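Poly(Beta-D-mannuronate) lyase (Pseudopedobacter saltans, PDB 7O79) probably cleaves alginate as a poly(beta-D-mannuronate) lyase of polysaccharide lyase family 6, built on a parallel beta-helix. Local coordinates at residues L319-T324 against T356-I361. Sequence-based numbering, arbitrary orientation.
Sequences LYVNNT and TITHNI
N360 and N323 sit side by side at the same bend of two successive turns, their amide planes only 5° apart, and the buried, tightly held part of the contact gathers round them. OD1 of N360 receives the backbone N of N323 at 3.0 Å and, weakly, ND2 of N323, while ND2 of N360 reaches back to O of Y320 at 3.1 Å, a nearly straight bond in the plane of the N360 amide. A chi1 of -63° sets CG of N360 beside its own backbone N, and the amide beyond it spans N of N323 and O of Y320. An alanine here would probably leave the N of N323 and the O of Y320 without these mates and let the bend shift.

Such stacking of like residues in register, coil upon coil, is a hallmark of the parallel beta-helix, the fold of this chondroitinase B-like family: ND2 of N323 donates to the carbonyl of V267 and its OD1 accepts from N270, while the backbone N of N360 is taken by the side chain of N395. The axes of strands 319-321 and 356-358 run parallel and approach to 4.8 Å, joined by Y320 N to T356 O at 2.7 Å; past the bend, I361 N binds N323 O at 2.9 Å. Inward, Y320 and I357 pack against L282.

The other face is looser and partly exposed. There CD1 of L319 lies 4.0 Å from CB of T356, and CG2 of V321 stands 3.7 Å from OG1 of T358, a hydroxyl that shares a hydrogen bond with ND1 of H359, lying in the plane of that ring.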
loop_
_atom_site.group_PDB
_atom_site.type_symbol
_atom_site.label_atom_id
_atom_site.label_comp_id
_atom_site.label_asym_id
_atom_site.label_seq_id
_atom_site.Cartn_x
_atom_site.Cartn_y
_atom_site.Cartn_z
ATOM N N LEU A 319 10.687 -14.067 7.394
ATOM C CA LEU A 319 10.077 -15.344 7.026
ATOM C C LEU A 319 9.503 -15.209 5.621
ATOM O O LEU A 319 8.556 -14.447 5.405
ATOM C CB LEU A 319 8.984 -15.730 8.024
ATOM C CG LEU A 319 8.495 -17.179 7.985
ATOM C CD1 LEU A 319 9.539 -18.136 8.583
ATOM C CD2 LEU A 319 7.158 -17.302 8.718
ATOM N N TYR A 320 10.060 -15.956 4.668
ATOM C CA TYR A 320 9.665 -15.888 3.260
ATOM C C TYR A 320 9.305 -17.307 2.812
ATOM O O TYR A 320 10.115 -17.953 2.155
ATOM C CB TYR A 320 10.810 -15.274 2.407
ATOM C CG TYR A 320 11.164 -13.868 2.863
ATOM C CD1 TYR A 320 10.414 -12.775 2.443
ATOM C CD2 TYR A 320 12.213 -13.644 3.749
ATOM C CE1 TYR A 320 10.726 -11.476 2.878
ATOM C CE2 TYR A 320 12.529 -12.341 4.193
ATOM C CZ TYR A 320 11.769 -11.275 3.757
ATOM O OH TYR A 320 12.075 -9.994 4.182
ATOM N N VAL A 321 8.092 -17.773 3.167
ATOM C CA VAL A 321 7.758 -19.199 3.149
ATOM C C VAL A 321 6.426 -19.427 2.449
ATOM O O VAL A 321 5.527 -18.578 2.484
ATOM C CB VAL A 321 7.716 -19.786 4.594
ATOM C CG1 VAL A 321 7.419 -21.268 4.578
ATOM C CG2 VAL A 321 9.052 -19.601 5.267
ATOM N N ASN A 322 6.301 -20.594 1.803
ATOM C CA ASN A 322 5.023 -21.052 1.252
ATOM C C ASN A 322 4.409 -20.053 0.287
ATOM O O ASN A 322 3.198 -19.814 0.311
ATOM C CB ASN A 322 4.028 -21.373 2.360
ATOM C CG ASN A 322 4.416 -22.602 3.130
ATOM O OD1 ASN A 322 4.673 -22.541 4.326
ATOM N ND2 ASN A 322 4.454 -23.740 2.438
ATOM N N ASN A 323 5.245 -19.451 -0.552
ATOM C CA ASN A 323 4.770 -18.597 -1.631
ATOM C C ASN A 323 4.898 -19.329 -2.960
ATOM O O ASN A 323 5.632 -20.309 -3.087
ATOM C CB ASN A 323 5.555 -17.280 -1.683
ATOM C CG ASN A 323 5.475 -16.485 -0.375
ATOM O OD1 ASN A 323 4.457 -15.846 -0.090
ATOM N ND2 ASN A 323 6.555 -16.513 0.416
ATOM N N THR A 324 4.181 -18.827 -3.962
ATOM C CA THR A 324 4.254 -19.379 -5.308
ATOM C C THR A 324 4.544 -18.251 -6.284
ATOM O O THR A 324 3.841 -17.236 -6.282
ATOM C CB THR A 324 2.953 -20.102 -5.654
ATOM O OG1 THR A 324 2.780 -21.181 -4.731
ATOM C CG2 THR A 324 2.967 -20.628 -7.074
ATOM N N THR A 356 14.607 -16.918 6.503
ATOM C CA THR A 356 14.093 -18.240 6.154
ATOM C C THR A 356 13.337 -18.154 4.825
ATOM O O THR A 356 12.265 -17.551 4.749
ATOM C CB THR A 356 13.220 -18.760 7.287
ATOM O OG1 THR A 356 14.041 -18.898 8.461
ATOM C CG2 THR A 356 12.604 -20.128 6.929
ATOM N N ILE A 357 13.921 -18.745 3.780
ATOM C CA ILE A 357 13.410 -18.706 2.414
ATOM C C ILE A 357 13.180 -20.146 1.973
ATOM O O ILE A 357 14.054 -20.745 1.338
ATOM C CB ILE A 357 14.404 -17.993 1.477
ATOM C CG1 ILE A 357 14.909 -16.694 2.141
ATOM C CG2 ILE A 357 13.769 -17.761 0.081
ATOM C CD1 ILE A 357 16.117 -16.045 1.449
ATOM N N THR A 358 12.031 -20.724 2.340
ATOM C CA THR A 358 11.794 -22.160 2.151
ATOM C C THR A 358 10.367 -22.416 1.685
ATOM O O THR A 358 9.488 -21.568 1.823
ATOM C CB THR A 358 11.992 -22.974 3.435
ATOM O OG1 THR A 358 11.025 -22.562 4.404
ATOM C CG2 THR A 358 13.380 -22.791 4.001
ATOM N N HIS A 359 10.150 -23.619 1.142
ATOM C CA HIS A 359 8.818 -24.091 0.774
ATOM C C HIS A 359 8.131 -23.176 -0.236
ATOM O O HIS A 359 6.913 -23.005 -0.221
ATOM C CB HIS A 359 7.958 -24.304 2.021
ATOM C CG HIS A 359 8.532 -25.316 2.961
ATOM N ND1 HIS A 359 9.505 -25.011 3.892
ATOM C CD2 HIS A 359 8.290 -26.643 3.092
ATOM C CE1 HIS A 359 9.820 -26.102 4.568
ATOM N NE2 HIS A 359 9.099 -27.106 4.101
ATOM N N ASN A 360 8.908 -22.648 -1.173
ATOM C CA ASN A 360 8.387 -21.810 -2.239
ATOM C C ASN A 360 8.348 -22.597 -3.542
ATOM O O ASN A 360 9.186 -23.472 -3.773
ATOM C CB ASN A 360 9.262 -20.562 -2.403
ATOM C CG ASN A 360 9.244 -19.692 -1.155
ATOM O OD1 ASN A 360 8.219 -19.084 -0.824
ATOM N ND2 ASN A 360 10.364 -19.663 -0.429
ATOM N N ILE A 361 7.370 -22.275 -4.390
ATOM C CA ILE A 361 7.253 -22.836 -5.735
ATOM C C ILE A 361 7.597 -21.733 -6.725
ATOM O O ILE A 361 7.122 -20.602 -6.570
ATOM C CB ILE A 361 5.837 -23.381 -5.996
ATOM C CG1 ILE A 361 5.630 -24.694 -5.242
ATOM C CG2 ILE A 361 5.577 -23.538 -7.516
ATOM C CD1 ILE A 361 4.246 -25.268 -5.424
#